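Long-range contacts in importin-95 (Chaetomium thermophilum, PDB 4XRI), which probably binds a small GTPase and, as an importin-beta family transport receptor, carries protein cargo into the nucleus: residues F42-L46 with K88-D94; L513-T517 with A530-L534. The protein carries 2 engineered substitutions. The contacts are given in a common frame with arbitrary orientation. Numbering follows the deposited sequence.

Interaction 1: F42-L46 with K88-D94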
ATOM      1  N   PHE A  42     -31.331 -23.783 -11.188  1.00 69.96           N
ATOM      2  CA  PHE A  42     -30.937 -22.824 -10.164  1.00 66.96           C
ATOM      3  C   PHE A  42     -31.938 -22.759  -9.014  1.00 63.64           C
ATOM      4  O   PHE A  42     -31.551 -22.699  -7.848  1.00 63.96           O
ATOM      5  CB  PHE A  42     -30.758 -21.438 -10.784  1.00 63.09           C
ATOM      6  CG  PHE A  42     -30.244 -20.408  -9.825  1.00 59.61           C
ATOM      7  CD1 PHE A  42     -28.956 -20.493  -9.325  1.00 57.47           C
ATOM      8  CD2 PHE A  42     -31.045 -19.352  -9.427  1.00 54.32           C
ATOM      9  CE1 PHE A  42     -28.477 -19.546  -8.442  1.00 53.66           C
ATOM     10  CE2 PHE A  42     -30.571 -18.401  -8.544  1.00 46.86           C
ATOM     11  CZ  PHE A  42     -29.286 -18.499  -8.051  1.00 50.33           C
ATOM     12  N   SER A  43     -33.224 -22.783  -9.348  1.00 56.57           N
ATOM     13  CA  SER A  43     -34.278 -22.717  -8.341  1.00 58.54           C
ATOM     14  C   SER A  43     -34.244 -23.923  -7.408  1.00 62.28           C
ATOM     15  O   SER A  43     -34.350 -23.780  -6.190  1.00 65.08           O
ATOM     16  CB  SER A  43     -35.651 -22.612  -9.008  1.00 60.26           C
ATOM     17  OG  SER A  43     -35.786 -21.376  -9.687  1.00 69.48           O
ATOM     18  N   GLN A  44     -34.092 -25.109  -7.987  1.00 62.60           N
ATOM     19  CA  GLN A  44     -34.049 -26.339  -7.206  1.00 68.22           C
ATOM     20  C   GLN A  44     -32.795 -26.375  -6.340  1.00 58.81           C
ATOM     21  O   GLN A  44     -32.805 -26.916  -5.232  1.00 58.44           O
ATOM     22  CB  GLN A  44     -34.098 -27.562  -8.123  1.00 74.54           C
ATOM     23  CG  GLN A  44     -34.795 -28.764  -7.510  1.00 81.68           C
ATOM     24  CD  GLN A  44     -36.263 -28.503  -7.224  1.00 83.39           C
ATOM     25  OE1 GLN A  44     -36.881 -27.624  -7.827  1.00 87.78           O
ATOM     26  NE2 GLN A  44     -36.828 -29.266  -6.295  1.00 76.51           N
ATOM     27  N   TYR A  45     -31.721 -25.791  -6.861  1.00 55.72           N
ATOM     28  CA  TYR A  45     -30.474 -25.636  -6.119  1.00 55.93           C
ATOM     29  C   TYR A  45     -30.710 -24.790  -4.872  1.00 55.58           C
ATOM     30  O   TYR A  45     -30.249 -25.129  -3.782  1.00 57.87           O
ATOM     31  CB  TYR A  45     -29.404 -25.004  -7.015  1.00 51.88           C
ATOM     32  CG  TYR A  45     -28.065 -24.748  -6.353  1.00 53.55           C
ATOM     33  CD1 TYR A  45     -27.267 -25.798  -5.919  1.00 54.81           C
ATOM     34  CD2 TYR A  45     -27.583 -23.453  -6.199  1.00 56.68           C
ATOM     35  CE1 TYR A  45     -26.036 -25.565  -5.327  1.00 55.18           C
ATOM     36  CE2 TYR A  45     -26.355 -23.209  -5.611  1.00 57.28           C
ATOM     37  CZ  TYR A  45     -25.584 -24.270  -5.180  1.00 55.70           C
ATOM     38  OH  TYR A  45     -24.363 -24.032  -4.593  1.00 52.78           O
ATOM     39  N   LEU A  46     -31.449 -23.697  -5.041  1.00 54.82           N
ATOM     40  CA  LEU A  46     -31.777 -22.806  -3.934  1.00 59.63           C
ATOM     41  C   LEU A  46     -32.630 -23.508  -2.885  1.00 56.55           C
ATOM     42  O   LEU A  46     -32.350 -23.426  -1.690  1.00 49.32           O
ATOM     43  CB  LEU A  46     -32.507 -21.558  -4.439  1.00 56.40           C
ATOM     44  CG  LEU A  46     -31.739 -20.647  -5.396  1.00 57.58           C
ATOM     45  CD1 LEU A  46     -32.483 -19.333  -5.592  1.00 54.02           C
ATOM     46  CD2 LEU A  46     -30.326 -20.404  -4.895  1.00 53.01           C
ATOM     47  N   LYS A  88     -29.604 -13.315 -11.171  1.00 55.60           N
ATOM     48  CA  LYS A  88     -30.083 -14.691 -11.112  1.00 61.89           C
ATOM     49  C   LYS A  88     -31.211 -14.833 -10.095  1.00 51.68           C
ATOM     50  O   LYS A  88     -32.167 -15.576 -10.322  1.00 44.09           O
ATOM     51  CB  LYS A  88     -28.942 -15.655 -10.771  1.00 68.47           C
ATOM     52  CG  LYS A  88     -27.836 -15.713 -11.816  1.00 74.37           C
ATOM     53  CD  LYS A  88     -26.837 -16.823 -11.510  1.00 74.62           C
ATOM     54  CE  LYS A  88     -27.488 -18.197 -11.613  1.00 73.58           C
ATOM     55  NZ  LYS A  88     -26.529 -19.294 -11.302  1.00 70.93           N
ATOM     56  N   TRP A  89     -31.107 -14.118  -8.978  1.00 52.17           N
ATOM     57  CA  TRP A  89     -32.164 -14.146  -7.974  1.00 55.64           C
ATOM     58  C   TRP A  89     -33.419 -13.463  -8.501  1.00 59.10           C
ATOM     59  O   TRP A  89     -34.534 -13.951  -8.316  1.00 54.30           O
ATOM     60  CB  TRP A  89     -31.721 -13.474  -6.674  1.00 49.79           C
ATOM     61  CG  TRP A  89     -32.842 -13.334  -5.680  1.00 54.26           C
ATOM     62  CD1 TRP A  89     -33.669 -12.259  -5.520  1.00 52.34           C
ATOM     63  CD2 TRP A  89     -33.262 -14.308  -4.717  1.00 48.51           C
ATOM     64  NE1 TRP A  89     -34.574 -12.500  -4.515  1.00 46.94           N
ATOM     65  CE2 TRP A  89     -34.344 -13.751  -4.003  1.00 44.83           C
ATOM     66  CE3 TRP A  89     -32.826 -15.595  -4.386  1.00 46.78           C
ATOM     67  CZ2 TRP A  89     -34.999 -14.437  -2.983  1.00 40.07           C
ATOM     68  CZ3 TRP A  89     -33.473 -16.273  -3.369  1.00 44.71           C
ATOM     69  CH2 TRP A  89     -34.549 -15.694  -2.680  1.00 40.74           C
ATOM     70  N   LEU A  90     -33.221 -12.328  -9.161  1.00 52.57           N
ATOM     71  CA  LEU A  90     -34.329 -11.531  -9.666  1.00 57.26           C
ATOM     72  C   LEU A  90     -35.061 -12.186 -10.836  1.00 60.66           C
ATOM     73  O   LEU A  90     -36.293 -12.226 -10.854  1.00 55.23           O
ATOM     74  CB  LEU A  90     -33.830 -10.145 -10.088  1.00 57.95           C
ATOM     75  CG  LEU A  90     -33.571  -9.129  -8.972  1.00 55.56           C
ATOM     76  CD1 LEU A  90     -33.078  -7.809  -9.554  1.00 58.71           C
ATOM     77  CD2 LEU A  90     -34.829  -8.917  -8.145  1.00 47.03           C
ATOM     78  N   ASN A  91     -34.314 -12.703 -11.807  1.00 54.15           N
ATOM     79  CA  ASN A  91     -34.918 -13.094 -13.080  1.00 65.04           C
ATOM     80  C   ASN A  91     -34.840 -14.574 -13.450  1.00 64.12           C
ATOM     81  O   ASN A  91     -35.384 -14.981 -14.477  1.00 68.80           O
ATOM     82  CB  ASN A  91     -34.287 -12.278 -14.208  1.00 69.40           C
ATOM     83  CG  ASN A  91     -34.690 -10.819 -14.165  1.00 72.47           C
ATOM     84  OD1 ASN A  91     -35.854 -10.490 -13.928  1.00 70.40           O
ATOM     85  ND2 ASN A  91     -33.726  -9.933 -14.383  1.00 75.71           N
ATOM     86  N   GLN A  92     -34.173 -15.380 -12.633  1.00 62.40           N
ATOM     87  CA  GLN A  92     -34.056 -16.800 -12.947  1.00 64.12           C
ATOM     88  C   GLN A  92     -34.694 -17.675 -11.876  1.00 65.66           C
ATOM     89  O   GLN A  92     -34.451 -18.882 -11.808  1.00 69.73           O
ATOM     90  CB  GLN A  92     -32.590 -17.177 -13.151  1.00 64.93           C
ATOM     91  CG  GLN A  92     -31.982 -16.520 -14.380  1.00 72.19           C
ATOM     92  CD  GLN A  92     -30.522 -16.862 -14.574  1.00 78.60           C
ATOM     93  OE1 GLN A  92     -29.698 -15.984 -14.835  1.00 78.42           O
ATOM     94  NE2 GLN A  92     -30.192 -18.143 -14.459  1.00 82.76           N
ATOM     95  N   THR A  93     -35.519 -17.053 -11.043  1.00 64.84           N
ATOM     96  CA  THR A  93     -36.345 -17.780 -10.093  1.00 61.53           C
ATOM     97  C   THR A  93     -37.808 -17.424 -10.321  1.00 59.35           C
ATOM     98  O   THR A  93     -38.119 -16.472 -11.035  1.00 65.13           O
ATOM     99  CB  THR A  93     -35.970 -17.458  -8.633  1.00 57.23           C
ATOM    100  OG1 THR A  93     -36.220 -16.072  -8.373  1.00 61.23           O
ATOM    101  CG2 THR A  93     -34.506 -17.766  -8.374  1.00 51.96           C
ATOM    102  N   ASP A  94     -38.702 -18.200  -9.723  1.00 55.69           N
ATOM    103  CA  ASP A  94     -40.110 -17.841  -9.686  1.00 61.44           C
ATOM    104  C   ASP A  94     -40.418 -17.244  -8.321  1.00 58.69           C
ATOM    105  O   ASP A  94     -39.590 -17.304  -7.412  1.00 57.18           O
ATOM    106  CB  ASP A  94     -40.999 -19.053  -9.970  1.00 71.11           C
ATOM    107  CG  ASP A  94     -40.684 -20.230  -9.074  1.00 76.53           C
ATOM    108  OD1 ASP A  94     -39.499 -20.610  -8.989  1.00 69.62           O
ATOM    109  OD2 ASP A  94     -41.624 -20.771  -8.457  1.00 85.43           O
TER

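Interaction 2: L513-T517 with A530-L534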
ATOM      1  N   LEU A 513      30.285  -8.266   3.824  1.00 45.95           N
ATOM      2  CA  LEU A 513      29.041  -8.560   3.126  1.00 46.88           C
ATOM      3  C   LEU A 513      29.240  -9.640   2.069  1.00 43.53           C
ATOM      4  O   LEU A 513      28.358 -10.466   1.844  1.00 45.08           O
ATOM      5  CB  LEU A 513      28.479  -7.286   2.496  1.00 45.07           C
ATOM      6  CG  LEU A 513      28.001  -6.258   3.520  1.00 45.24           C
ATOM      7  CD1 LEU A 513      27.783  -4.906   2.871  1.00 38.63           C
ATOM      8  CD2 LEU A 513      26.724  -6.747   4.192  1.00 40.64           C
ATOM      9  N   LEU A 514      30.404  -9.633   1.426  1.00 44.85           N
ATOM     10  CA  LEU A 514      30.743 -10.670   0.457  1.00 42.28           C
ATOM     11  C   LEU A 514      30.987 -12.006   1.152  1.00 50.30           C
ATOM     12  O   LEU A 514      30.739 -13.068   0.574  1.00 48.79           O
ATOM     13  CB  LEU A 514      31.971 -10.265  -0.362  1.00 45.00           C
ATOM     14  CG  LEU A 514      31.723  -9.312  -1.533  1.00 52.67           C
ATOM     15  CD1 LEU A 514      33.032  -8.876  -2.171  1.00 51.07           C
ATOM     16  CD2 LEU A 514      30.814  -9.964  -2.558  1.00 47.06           C
ATOM     17  N   THR A 515      31.458 -11.950   2.395  1.00 48.96           N
ATOM     18  CA  THR A 515      31.726 -13.161   3.162  1.00 46.64           C
ATOM     19  C   THR A 515      30.431 -13.853   3.568  1.00 43.13           C
ATOM     20  O   THR A 515      30.287 -15.062   3.402  1.00 45.16           O
ATOM     21  CB  THR A 515      32.550 -12.859   4.427  1.00 52.32           C
ATOM     22  OG1 THR A 515      33.784 -12.230   4.060  1.00 46.22           O
ATOM     23  CG2 THR A 515      32.840 -14.142   5.198  1.00 53.86           C
ATOM     24  N   VAL A 516      29.485 -13.077   4.085  1.00 44.92           N
ATOM     25  CA  VAL A 516      28.231 -13.629   4.582  1.00 46.99           C
ATOM     26  C   VAL A 516      27.331 -14.109   3.438  1.00 49.66           C
ATOM     27  O   VAL A 516      26.500 -14.998   3.626  1.00 43.97           O
ATOM     28  CB  VAL A 516      27.476 -12.593   5.458  1.00 53.21           C
ATOM     29  CG1 VAL A 516      27.042 -11.395   4.636  1.00 46.32           C
ATOM     30  CG2 VAL A 516      26.285 -13.233   6.159  1.00 56.28           C
ATOM     31  N   THR A 517      27.510 -13.540   2.249  1.00 50.67           N
ATOM     32  CA  THR A 517      26.727 -13.956   1.086  1.00 48.16           C
ATOM     33  C   THR A 517      27.412 -15.079   0.308  1.00 48.35           C
ATOM     34  O   THR A 517      26.845 -15.630  -0.638  1.00 53.30           O
ATOM     35  CB  THR A 517      26.464 -12.781   0.116  1.00 46.76           C
ATOM     36  OG1 THR A 517      27.702 -12.134  -0.207  1.00 43.97           O
ATOM     37  CG2 THR A 517      25.513 -11.769   0.734  1.00 40.20           C
ATOM     38  N   ALA A 530      21.627  -9.031   3.058  1.00 39.28           N
ATOM     39  CA  ALA A 530      23.013  -8.574   3.050  1.00 42.60           C
ATOM     40  C   ALA A 530      23.404  -8.012   1.687  1.00 37.72           C
ATOM     41  O   ALA A 530      24.174  -7.055   1.598  1.00 38.94           O
ATOM     42  CB  ALA A 530      23.948  -9.708   3.442  1.00 38.33           C
ATOM     43  N   TYR A 531      22.872  -8.614   0.628  1.00 36.50           N
ATOM     44  CA  TYR A 531      23.095  -8.115  -0.724  1.00 40.74           C
ATOM     45  C   TYR A 531      22.502  -6.720  -0.875  1.00 35.39           C
ATOM     46  O   TYR A 531      23.090  -5.854  -1.521  1.00 37.41           O
ATOM     47  CB  TYR A 531      22.494  -9.063  -1.766  1.00 43.86           C
ATOM     48  CG  TYR A 531      23.446 -10.132  -2.264  1.00 41.79           C
ATOM     49  CD1 TYR A 531      24.741  -9.814  -2.660  1.00 41.36           C
ATOM     50  CD2 TYR A 531      23.049 -11.461  -2.336  1.00 44.33           C
ATOM     51  CE1 TYR A 531      25.611 -10.792  -3.115  1.00 42.38           C
ATOM     52  CE2 TYR A 531      23.907 -12.440  -2.792  1.00 43.86           C
ATOM     53  CZ  TYR A 531      25.186 -12.102  -3.180  1.00 42.09           C
ATOM     54  OH  TYR A 531      26.045 -13.078  -3.630  1.00 46.73           O
ATOM     55  N   GLU A 532      21.336  -6.508  -0.269  1.00 38.33           N
ATOM     56  CA  GLU A 532      20.695  -5.197  -0.291  1.00 40.15           C
ATOM     57  C   GLU A 532      21.579  -4.158   0.390  1.00 42.99           C
ATOM     58  O   GLU A 532      21.711  -3.034  -0.091  1.00 45.06           O
ATOM     59  CB  GLU A 532      19.325  -5.243   0.387  1.00 36.35           C
ATOM     60  CG  GLU A 532      18.480  -4.010   0.120  1.00 47.23           C
ATOM     61  CD  GLU A 532      17.208  -3.971   0.950  1.00 59.73           C
ATOM     62  OE1 GLU A 532      17.060  -4.798   1.878  1.00 62.11           O
ATOM     63  OE2 GLU A 532      16.352  -3.105   0.671  1.00 59.77           O
ATOM     64  N   VAL A 533      22.187  -4.551   1.505  1.00 37.68           N
ATOM     65  CA  VAL A 533      23.124  -3.696   2.226  1.00 36.98           C
ATOM     66  C   VAL A 533      24.287  -3.302   1.329  1.00 41.38           C
ATOM     67  O   VAL A 533      24.642  -2.126   1.226  1.00 39.20           O
ATOM     68  CB  VAL A 533      23.676  -4.393   3.487  1.00 37.70           C
ATOM     69  CG1 VAL A 533      24.674  -3.486   4.190  1.00 37.74           C
ATOM     70  CG2 VAL A 533      22.545  -4.769   4.419  1.00 40.18           C
ATOM     71  N   LEU A 534      24.872  -4.303   0.680  1.00 43.44           N
ATOM     72  CA  LEU A 534      25.989  -4.096  -0.230  1.00 42.35           C
ATOM     73  C   LEU A 534      25.623  -3.120  -1.344  1.00 42.25           C
ATOM     74  O   LEU A 534      26.422  -2.259  -1.716  1.00 42.33           O
ATOM     75  CB  LEU A 534      26.440  -5.433  -0.820  1.00 40.71           C
ATOM     76  CG  LEU A 534      27.647  -5.393  -1.758  1.00 41.13           C
ATOM     77  CD1 LEU A 534      28.797  -4.641  -1.103  1.00 46.06           C
ATOM     78  CD2 LEU A 534      28.072  -6.800  -2.143  1.00 35.46           C
TER

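Interaction 1: F42-L46 with K88-D94
The start of helix 42-54 lies against the end of helix 79-91 and the turn that follows it, and Phe42 covers more of this junction than any other residue. Its ring points into the gap between the two elements. The CE methylene of Lys88 sits over one face: Lys88 CE is 3.7 Å from the centroid of the Phe42 ring and 20° off the ring normal, a CH-pi contact. The side-chain amino group follows, with Lys88 NZ 3.4 Å from Phe42 CD1. The ring edge meets the turn, with Thr93 CG2 4.0 Å and Gln92 O 4.2 Å from Phe42 CD2.

Ser43 faces the same turn, its OG 3.5 Å from Gln92 O and 3.7 Å from Thr93 CA, and its side chain also packs on Thr97. Gln92 is where the chain leaves helical geometry, and the next residue folds back on the helix: Thr93 OG1 donates a 2.7 Å hydrogen bond to Trp89 O. With the hydroxyl so held, its methyl lies toward helix 42-54, Thr93 CG2 3.8 Å from Leu46 CD1. The same Leu46 CD1 reaches Trp89 CZ3 at 3.9 Å. Asp94 N-caps helix 95-108 and is hydrogen-bonded to Thr97.

Leu46 and Trp89 also pack on Val101 of that helix, which ties the junction into the stacked helices of the N-terminal importin-beta region. Between the two segments the contact is largely apolar and CH-pi, while neighbouring polar groups are engaged elsewhere: Thr93 OG1 by Trp89 O and Arg98, the Asp94 carboxylate by helix 95-108.

Interaction 2: L513-T517 with A530-L534
Thr517 lays its methyl group over the ring of Tyr531: Thr517 CG2 is 3.7 Å from the ring centroid and only 1° off the normal, an almost ideally centred CH-pi contact. The same methyl touches Ala530, with Thr517 CG2 to Ala530 CB at 3.7 Å, so it fills the angle between the phenol ring and the helix that carries it. Its hydroxyl is held by a 2.7 Å hydrogen bond from Thr517 OG1 to Leu513 O, one turn back.

Leu513 buries the largest area of the contact. It extends across helix 524-539, placing CD1 3.7 Å from Val533 CG1 and 4.0 Å from Leu534 CB, while its CD2 stands 4.1 Å from Ala530 CB. The small Ala530 is consistent with the close approach, Leu513 CA and Ala530 CA being 6.0 Å apart. Val516 CG1 packs on the same Ala530 CB at 3.7 Å, and Leu514 CD2 meets Leu534 CD2 more loosely at 4.2 Å.

The two consecutive helices, running in roughly opposite directions, probably form the A/B pair of one HEAT repeat. Neighbouring helices close round it: Leu513 also packs on Phe467 of helix 455-472, and Leu534 on Leu552 of helix 546-567. Arg559 from that last helix hydrogen-bonds Leu514 O, Thr517 OG1 and Tyr531 OH and so bridges the two segments. Between the segments themselves the contact is apolar and CH-pi, and the buried hydroxyls of Thr517 and Tyr531 have their hydrogen-bond partners in the threonine's own helix and in Arg559.

In the fold
The two contacts belong to separate parts of one all-helical solenoid, their centres 62 Å apart on opposite sides of the chain's centre, and share no helix. Interaction 1 lies towards the N-terminal end, is partly buried, and joins the start of one helix to the end of another across 41 intervening residues. Interaction 2 is a buried contact closer to the middle, between helices that follow each other directly. The chemistry differs as well: an aromatic face is covered by a lysine methylene in the first and by a threonine methyl in the second, where leucines, valines and one alanine supply the rest of the buried surface.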